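Local coordinates for protein TlmII (Streptoalloteichus hindustanus, PDB 4HVM) that takes part in tallysomycin biosynthesis as a condensation-domain protein of the nonribosomal peptide synthetase type and probably binds phosphopantetheine, at residues 141-153 with 282-296. Residues are numbered along the deposited sequence; the frame is centred on the assembly and turned at random.
Sequences HQMLLDARSRYMV and DLRDHLQLGSVVGPL
R284 reaches across to D146 with NH1, while NE and NH2 hold V292 O. R284 CB lies 3.9 Å from R148 NH1. CG sits beside the backbone N (chi1 -64°), and from there the chain runs extended to NE, with CD lying against R148 CD and NH1. R284 NE and NH2 then grip V292 O together, NE at 2.8 Å and in the plane of that carbonyl. NH1, at the tip of R284, gives a fairly straight bond (159°) to D146 OD2 at 2.8 Å, on the syn side of a carboxylate turned 60° from the guanidinium, and bonds D282 OD1 as well. A leucine here would probably leave the D146 and D282 carboxylates without their shared counter-charge and V292 O without both donors.

The sequence from H141 to A147 resembles the HHxxxDG motif of condensation domains, with Q142 in place of the second histidine, D146 as the motif aspartate and A147 in place of the glycine; the Asp-Arg pair is familiar from that fold. It ties the start of helix 147-161, just after strand 133-141, to the connection between strands 274-282 and 297-305, joining the two halves of the chain.

D146 OD2 also takes L296 N, from above the carboxylate plane, and T297 OG1, while OD1 caps the helix at S149 N. In the first turn of that helix, S149 OG accepts from G294 N at 2.9 Å. R148, fully extended, carries NH1 to D285 OD1 at 3.2 Å. Farther along, M152 CE rests 4.0 Å from V293 CG2, while V293 CG1 packs against L145 CD2, just before the helix, at 3.6 Å.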
ATOM      1  N   HIS A 141       6.026   4.919   9.063  1.00 15.09           N
ATOM      2  CA  HIS A 141       5.943   3.499   9.374  1.00 17.03           C
ATOM      3  C   HIS A 141       4.542   3.011   9.018  1.00 17.84           C
ATOM      4  O   HIS A 141       3.552   3.684   9.313  1.00 28.22           O
ATOM      5  CB  HIS A 141       6.211   3.300  10.865  1.00 24.28           C
ATOM      6  CG  HIS A 141       6.553   1.894  11.244  1.00 22.69           C
ATOM      7  ND1 HIS A 141       5.621   0.880  11.264  1.00 19.99           N
ATOM      8  CD2 HIS A 141       7.724   1.339  11.637  1.00 18.81           C
ATOM      9  CE1 HIS A 141       6.204  -0.241  11.647  1.00 17.88           C
ATOM     10  NE2 HIS A 141       7.480   0.009  11.878  1.00 14.65           N
ATOM     11  N   GLN A 142       4.457   1.844   8.388  1.00 14.66           N
ATOM     12  CA  GLN A 142       3.182   1.338   7.882  1.00 17.78           C
ATOM     13  C   GLN A 142       2.215   0.912   8.987  1.00 22.41           C
ATOM     14  O   GLN A 142       1.032   0.697   8.731  1.00 33.08           O
ATOM     15  CB  GLN A 142       3.405   0.173   6.915  1.00 11.19           C
ATOM     16  CG  GLN A 142       3.965  -1.076   7.575  1.00 30.69           C
ATOM     17  CD  GLN A 142       3.784  -2.315   6.724  1.00 30.29           C
ATOM     18  OE1 GLN A 142       4.590  -2.597   5.836  1.00 31.17           O
ATOM     19  NE2 GLN A 142       2.720  -3.066   6.991  1.00 33.50           N
HETATM   20  N   MSE A 143       2.722   0.787  10.210  1.00 16.24           N
HETATM   21  CA  MSE A 143       1.884   0.424  11.349  1.00 18.79           C
HETATM   22  C   MSE A 143       1.220   1.652  11.965  1.00 21.74           C
HETATM   23  O   MSE A 143       0.495   1.550  12.955  1.00 20.60           O
HETATM   24  CB  MSE A 143       2.703  -0.317  12.406  1.00 18.68           C
HETATM   25  CG  MSE A 143       3.061  -1.740  12.024  1.00 15.79           C
HETATM   26 SE   MSE A 143       4.108  -2.642  13.392  0.75 41.13          SE
HETATM   27  CE  MSE A 143       2.972  -2.267  14.927  1.00 53.41           C
ATOM     28  N   LEU A 144       1.484   2.812  11.375  1.00 12.76           N
ATOM     29  CA  LEU A 144       0.854   4.053  11.800  1.00 20.15           C
ATOM     30  C   LEU A 144      -0.023   4.608  10.690  1.00 19.32           C
ATOM     31  O   LEU A 144      -1.161   4.999  10.926  1.00 29.16           O
ATOM     32  CB  LEU A 144       1.907   5.092  12.194  1.00 12.94           C
ATOM     33  CG  LEU A 144       2.706   4.824  13.471  1.00 13.75           C
ATOM     34  CD1 LEU A 144       3.490   6.059  13.872  1.00 13.97           C
ATOM     35  CD2 LEU A 144       1.788   4.381  14.597  1.00 14.71           C
ATOM     36  N   LEU A 145       0.514   4.635   9.475  1.00 17.80           N
ATOM     37  CA  LEU A 145      -0.207   5.170   8.327  1.00 18.04           C
ATOM     38  C   LEU A 145      -0.211   4.187   7.160  1.00 19.11           C
ATOM     39  O   LEU A 145       0.846   3.729   6.727  1.00 21.52           O
ATOM     40  CB  LEU A 145       0.425   6.488   7.879  1.00 18.69           C
ATOM     41  CG  LEU A 145       0.602   7.567   8.947  1.00 18.36           C
ATOM     42  CD1 LEU A 145       1.247   8.808   8.352  1.00 16.47           C
ATOM     43  CD2 LEU A 145      -0.729   7.910   9.588  1.00 15.47           C
ATOM     44  N   ASP A 146      -1.398   3.865   6.656  1.00 12.74           N
ATOM     45  CA  ASP A 146      -1.511   3.071   5.439  1.00 18.23           C
ATOM     46  C   ASP A 146      -1.479   3.987   4.215  1.00 25.65           C
ATOM     47  O   ASP A 146      -1.225   5.187   4.342  1.00 19.08           O
ATOM     48  CB  ASP A 146      -2.771   2.197   5.453  1.00 25.68           C
ATOM     49  CG  ASP A 146      -4.041   2.986   5.736  1.00 30.57           C
ATOM     50  OD1 ASP A 146      -4.026   4.231   5.646  1.00 26.63           O
ATOM     51  OD2 ASP A 146      -5.069   2.344   6.046  1.00 34.77           O
ATOM     52  N   ALA A 147      -1.739   3.423   3.040  1.00 27.29           N
ATOM     53  CA  ALA A 147      -1.668   4.171   1.786  1.00 21.28           C
ATOM     54  C   ALA A 147      -2.528   5.434   1.779  1.00 20.26           C
ATOM     55  O   ALA A 147      -2.071   6.505   1.376  1.00 23.60           O
ATOM     56  CB  ALA A 147      -2.042   3.266   0.615  1.00 26.60           C
ATOM     57  N   ARG A 148      -3.770   5.299   2.232  1.00 22.25           N
ATOM     58  CA  ARG A 148      -4.715   6.408   2.235  1.00 21.11           C
ATOM     59  C   ARG A 148      -4.373   7.451   3.294  1.00 26.52           C
ATOM     60  O   ARG A 148      -4.498   8.653   3.052  1.00 32.50           O
ATOM     61  CB  ARG A 148      -6.141   5.891   2.441  1.00 18.24           C
ATOM     62  CG  ARG A 148      -7.212   6.974   2.431  1.00 24.79           C
ATOM     63  CD  ARG A 148      -8.605   6.370   2.520  1.00 32.78           C
ATOM     64  NE  ARG A 148      -9.655   7.385   2.505  1.00 46.50           N
ATOM     65  CZ  ARG A 148     -10.956   7.114   2.501  1.00 59.55           C
ATOM     66  NH1 ARG A 148     -11.373   5.854   2.508  1.00 55.97           N
ATOM     67  NH2 ARG A 148     -11.841   8.100   2.486  1.00 67.58           N
ATOM     68  N   SER A 149      -3.940   6.991   4.465  1.00 23.50           N
ATOM     69  CA  SER A 149      -3.662   7.884   5.589  1.00 16.91           C
ATOM     70  C   SER A 149      -2.510   8.848   5.316  1.00 17.57           C
ATOM     71  O   SER A 149      -2.478   9.952   5.862  1.00 19.88           O
ATOM     72  CB  SER A 149      -3.380   7.080   6.862  1.00 17.46           C
ATOM     73  OG  SER A 149      -4.533   6.355   7.270  1.00 23.02           O
ATOM     74  N   ARG A 150      -1.569   8.433   4.472  1.00 16.60           N
ATOM     75  CA  ARG A 150      -0.430   9.280   4.133  1.00 14.75           C
ATOM     76  C   ARG A 150      -0.888  10.560   3.446  1.00 21.54           C
ATOM     77  O   ARG A 150      -0.407  11.647   3.758  1.00 32.03           O
ATOM     78  CB  ARG A 150       0.570   8.534   3.247  1.00 16.26           C
ATOM     79  CG  ARG A 150       1.143   7.273   3.868  1.00 11.93           C
ATOM     80  CD  ARG A 150       2.286   6.723   3.026  1.00  9.42           C
ATOM     81  NE  ARG A 150       2.410   5.274   3.152  1.00 24.33           N
ATOM     82  CZ  ARG A 150       1.990   4.405   2.238  1.00 21.21           C
ATOM     83  NH1 ARG A 150       1.430   4.835   1.115  1.00 14.01           N
ATOM     84  NH2 ARG A 150       2.140   3.104   2.445  1.00 24.82           N
ATOM     85  N   TYR A 151      -1.826  10.430   2.517  1.00 18.80           N
ATOM     86  CA  TYR A 151      -2.351  11.591   1.810  1.00 17.23           C
ATOM     87  C   TYR A 151      -3.360  12.368   2.653  1.00 20.80           C
ATOM     88  O   TYR A 151      -3.560  13.566   2.448  1.00 22.19           O
ATOM     89  CB  TYR A 151      -2.965  11.171   0.478  1.00 12.50           C
ATOM     90  CG  TYR A 151      -1.939  10.843  -0.577  1.00 23.23           C
ATOM     91  CD1 TYR A 151      -1.096  11.826  -1.071  1.00 16.36           C
ATOM     92  CD2 TYR A 151      -1.816   9.559  -1.088  1.00 11.46           C
ATOM     93  CE1 TYR A 151      -0.156  11.542  -2.037  1.00 18.51           C
ATOM     94  CE2 TYR A 151      -0.876   9.263  -2.059  1.00 23.17           C
ATOM     95  CZ  TYR A 151      -0.050  10.260  -2.530  1.00 21.08           C
ATOM     96  OH  TYR A 151       0.887   9.975  -3.495  1.00 23.62           O
HETATM   97  N   MSE A 152      -3.999  11.682   3.597  1.00 23.66           N
HETATM   98  CA  MSE A 152      -4.886  12.345   4.547  1.00 14.35           C
HETATM   99  C   MSE A 152      -4.072  13.322   5.384  1.00 21.48           C
HETATM  100  O   MSE A 152      -4.447  14.486   5.548  1.00 27.44           O
HETATM  101  CB  MSE A 152      -5.578  11.327   5.459  1.00 14.46           C
HETATM  102  CG  MSE A 152      -6.536  10.391   4.742  1.00 27.41           C
HETATM  103 SE   MSE A 152      -7.583   9.293   5.970  0.76 34.50          SE
HETATM  104  CE  MSE A 152      -8.720  10.703   6.678  1.00 17.73           C
ATOM    105  N   VAL A 153      -2.943  12.839   5.894  1.00 16.68           N
ATOM    106  CA  VAL A 153      -2.056  13.656   6.711  1.00 16.45           C
ATOM    107  C   VAL A 153      -1.484  14.818   5.909  1.00 22.51           C
ATOM    108  O   VAL A 153      -1.481  15.957   6.374  1.00 28.84           O
ATOM    109  CB  VAL A 153      -0.898  12.822   7.304  1.00 13.15           C
ATOM    110  CG1 VAL A 153       0.118  13.722   7.993  1.00 13.51           C
ATOM    111  CG2 VAL A 153      -1.435  11.792   8.277  1.00 16.13           C
ATOM    112  N   ASP A 282      -9.087  -1.584   1.643  1.00 24.68           N
ATOM    113  CA  ASP A 282      -9.259  -0.537   2.641  1.00 22.02           C
ATOM    114  C   ASP A 282     -10.522  -0.833   3.436  1.00 22.03           C
ATOM    115  O   ASP A 282     -11.623  -0.839   2.883  1.00 29.02           O
ATOM    116  CB  ASP A 282      -9.363   0.838   1.975  1.00 34.28           C
ATOM    117  CG  ASP A 282      -9.204   1.980   2.962  1.00 40.87           C
ATOM    118  OD1 ASP A 282      -9.349   1.742   4.180  1.00 45.47           O
ATOM    119  OD2 ASP A 282      -8.930   3.117   2.522  1.00 39.45           O
ATOM    120  N   LEU A 283     -10.361  -1.074   4.732  1.00 22.46           N
ATOM    121  CA  LEU A 283     -11.487  -1.441   5.586  1.00 25.51           C
ATOM    122  C   LEU A 283     -12.421  -0.266   5.883  1.00 32.95           C
ATOM    123  O   LEU A 283     -13.516  -0.458   6.410  1.00 43.79           O
ATOM    124  CB  LEU A 283     -10.996  -2.079   6.888  1.00 19.68           C
ATOM    125  CG  LEU A 283     -10.167  -3.356   6.728  1.00 15.11           C
ATOM    126  CD1 LEU A 283      -9.758  -3.918   8.081  1.00 11.15           C
ATOM    127  CD2 LEU A 283     -10.928  -4.396   5.918  1.00 12.63           C
ATOM    128  N   ARG A 284     -11.981   0.944   5.550  1.00 30.11           N
ATOM    129  CA  ARG A 284     -12.804   2.136   5.722  1.00 28.98           C
ATOM    130  C   ARG A 284     -14.022   2.083   4.807  1.00 32.33           C
ATOM    131  O   ARG A 284     -15.145   2.338   5.236  1.00 37.06           O
ATOM    132  CB  ARG A 284     -11.993   3.399   5.417  1.00 31.87           C
ATOM    133  CG  ARG A 284     -10.828   3.665   6.359  1.00 25.98           C
ATOM    134  CD  ARG A 284     -10.011   4.856   5.879  1.00 13.97           C
ATOM    135  NE  ARG A 284      -8.847   5.099   6.726  1.00 14.36           N
ATOM    136  CZ  ARG A 284      -7.693   4.454   6.607  1.00 25.09           C
ATOM    137  NH1 ARG A 284      -7.543   3.521   5.677  1.00 21.03           N
ATOM    138  NH2 ARG A 284      -6.686   4.741   7.421  1.00 31.62           N
ATOM    139  N   ASP A 285     -13.789   1.752   3.542  1.00 33.81           N
ATOM    140  CA  ASP A 285     -14.857   1.705   2.552  1.00 41.12           C
ATOM    141  C   ASP A 285     -15.699   0.447   2.718  1.00 38.17           C
ATOM    142  O   ASP A 285     -16.925   0.488   2.615  1.00 46.90           O
ATOM    143  CB  ASP A 285     -14.273   1.751   1.139  1.00 46.82           C
ATOM    144  CG  ASP A 285     -13.460   3.006   0.884  1.00 57.57           C
ATOM    145  OD1 ASP A 285     -13.832   4.071   1.426  1.00 57.78           O
ATOM    146  OD2 ASP A 285     -12.453   2.930   0.145  1.00 64.84           O
ATOM    147  N   HIS A 286     -15.028  -0.671   2.976  1.00 27.01           N
ATOM    148  CA  HIS A 286     -15.684  -1.972   3.052  1.00 18.94           C
ATOM    149  C   HIS A 286     -16.523  -2.160   4.317  1.00 21.80           C
ATOM    150  O   HIS A 286     -17.583  -2.790   4.281  1.00 24.93           O
ATOM    151  CB  HIS A 286     -14.643  -3.088   2.944  1.00 20.68           C
ATOM    152  CG  HIS A 286     -15.223  -4.463   3.045  1.00 29.73           C
ATOM    153  ND1 HIS A 286     -14.866  -5.352   4.037  1.00 31.90           N
ATOM    154  CD2 HIS A 286     -16.142  -5.101   2.282  1.00 29.64           C
ATOM    155  CE1 HIS A 286     -15.537  -6.478   3.879  1.00 29.16           C
ATOM    156  NE2 HIS A 286     -16.319  -6.351   2.823  1.00 29.25           N
ATOM    157  N   LEU A 287     -16.045  -1.619   5.433  1.00 22.04           N
ATOM    158  CA  LEU A 287     -16.724  -1.797   6.715  1.00 17.52           C
ATOM    159  C   LEU A 287     -17.351  -0.513   7.249  1.00 18.81           C
ATOM    160  O   LEU A 287     -17.836  -0.472   8.382  1.00 21.73           O
ATOM    161  CB  LEU A 287     -15.768  -2.389   7.751  1.00 16.51           C
ATOM    162  CG  LEU A 287     -15.332  -3.838   7.513  1.00 19.81           C
ATOM    163  CD1 LEU A 287     -14.494  -4.359   8.675  1.00 20.23           C
ATOM    164  CD2 LEU A 287     -16.535  -4.738   7.270  1.00 19.10           C
ATOM    165  N   GLN A 288     -17.338   0.528   6.423  1.00 22.46           N
ATOM    166  CA  GLN A 288     -17.912   1.824   6.780  1.00 23.34           C
ATOM    167  C   GLN A 288     -17.341   2.411   8.069  1.00 26.38           C
ATOM    168  O   GLN A 288     -18.064   3.027   8.850  1.00 27.14           O
ATOM    169  CB  GLN A 288     -19.444   1.758   6.839  1.00 25.00           C
ATOM    170  CG  GLN A 288     -20.112   1.881   5.481  1.00 31.13           C
ATOM    171  CD  GLN A 288     -19.885   0.663   4.610  1.00 39.64           C
ATOM    172  OE1 GLN A 288     -20.026  -0.475   5.063  1.00 44.31           O
ATOM    173  NE2 GLN A 288     -19.527   0.894   3.353  1.00 40.79           N
ATOM    174  N   LEU A 289     -16.043   2.220   8.286  1.00 30.40           N
ATOM    175  CA  LEU A 289     -15.343   2.937   9.342  1.00 31.49           C
ATOM    176  C   LEU A 289     -15.153   4.364   8.840  1.00 44.23           C
ATOM    177  O   LEU A 289     -15.074   4.591   7.632  1.00 52.76           O
ATOM    178  CB  LEU A 289     -13.994   2.286   9.650  1.00 15.56           C
ATOM    179  CG  LEU A 289     -13.979   0.766   9.836  1.00 26.69           C
ATOM    180  CD1 LEU A 289     -12.572   0.263  10.142  1.00 14.42           C
ATOM    181  CD2 LEU A 289     -14.958   0.329  10.921  1.00 15.78           C
ATOM    182  N   GLY A 290     -15.088   5.328   9.751  1.00 18.24           N
ATOM    183  CA  GLY A 290     -15.054   6.723   9.349  1.00 40.33           C
ATOM    184  C   GLY A 290     -13.786   7.162   8.641  1.00 32.75           C
ATOM    185  O   GLY A 290     -12.951   6.344   8.250  1.00 33.23           O
ATOM    186  N   SER A 291     -13.643   8.471   8.469  1.00 31.76           N
ATOM    187  CA  SER A 291     -12.411   9.031   7.930  1.00 32.86           C
ATOM    188  C   SER A 291     -11.302   8.944   8.978  1.00 30.42           C
ATOM    189  O   SER A 291     -10.902   9.947   9.569  1.00 27.41           O
ATOM    190  CB  SER A 291     -12.627  10.475   7.479  1.00 20.86           C
ATOM    191  OG  SER A 291     -13.256  11.232   8.495  1.00 64.46           O
ATOM    192  N   VAL A 292     -10.812   7.730   9.204  1.00 28.29           N
ATOM    193  CA  VAL A 292      -9.836   7.484  10.257  1.00 25.15           C
ATOM    194  C   VAL A 292      -8.411   7.492   9.723  1.00 27.48           C
ATOM    195  O   VAL A 292      -8.102   6.808   8.750  1.00 31.44           O
ATOM    196  CB  VAL A 292     -10.091   6.123  10.942  1.00 22.48           C
ATOM    197  CG1 VAL A 292      -9.017   5.831  11.981  1.00 25.20           C
ATOM    198  CG2 VAL A 292     -11.471   6.099  11.573  1.00 22.88           C
ATOM    199  N   VAL A 293      -7.548   8.276  10.360  1.00 29.11           N
ATOM    200  CA  VAL A 293      -6.123   8.239  10.056  1.00 27.49           C
ATOM    201  C   VAL A 293      -5.488   7.116  10.861  1.00 22.22           C
ATOM    202  O   VAL A 293      -5.483   7.155  12.091  1.00 28.68           O
ATOM    203  CB  VAL A 293      -5.424   9.575  10.404  1.00 31.61           C
ATOM    204  CG1 VAL A 293      -3.910   9.435  10.323  1.00 19.82           C
ATOM    205  CG2 VAL A 293      -5.900  10.680   9.483  1.00 20.61           C
ATOM    206  N   GLY A 294      -4.966   6.112  10.162  1.00 19.05           N
ATOM    207  CA  GLY A 294      -4.340   4.973  10.807  1.00 16.63           C
ATOM    208  C   GLY A 294      -4.280   3.730   9.941  1.00 15.21           C
ATOM    209  O   GLY A 294      -4.706   3.746   8.785  1.00 33.25           O
ATOM    210  N   PRO A 295      -3.747   2.635  10.501  1.00 15.07           N
ATOM    211  CA  PRO A 295      -3.641   1.358   9.788  1.00 13.95           C
ATOM    212  C   PRO A 295      -4.977   0.625   9.699  1.00 22.39           C
ATOM    213  O   PRO A 295      -5.384  -0.040  10.652  1.00 26.59           O
ATOM    214  CB  PRO A 295      -2.660   0.561  10.649  1.00 14.42           C
ATOM    215  CG  PRO A 295      -2.840   1.109  12.024  1.00 21.44           C
ATOM    216  CD  PRO A 295      -3.165   2.567  11.854  1.00 20.14           C
ATOM    217  N   LEU A 296      -5.641   0.740   8.553  1.00 19.62           N
ATOM    218  CA  LEU A 296      -6.915   0.069   8.328  1.00 18.88           C
ATOM    219  C   LEU A 296      -6.952  -0.614   6.958  1.00 19.71           C
ATOM    220  O   LEU A 296      -8.022  -0.863   6.402  1.00 26.36           O
ATOM    221  CB  LEU A 296      -8.071   1.060   8.474  1.00 12.86           C
ATOM    222  CG  LEU A 296      -8.351   1.533   9.903  1.00 17.10           C
ATOM    223  CD1 LEU A 296      -9.488   2.534   9.919  1.00 22.40           C
ATOM    224  CD2 LEU A 296      -8.663   0.355  10.816  1.00 14.32           C
TER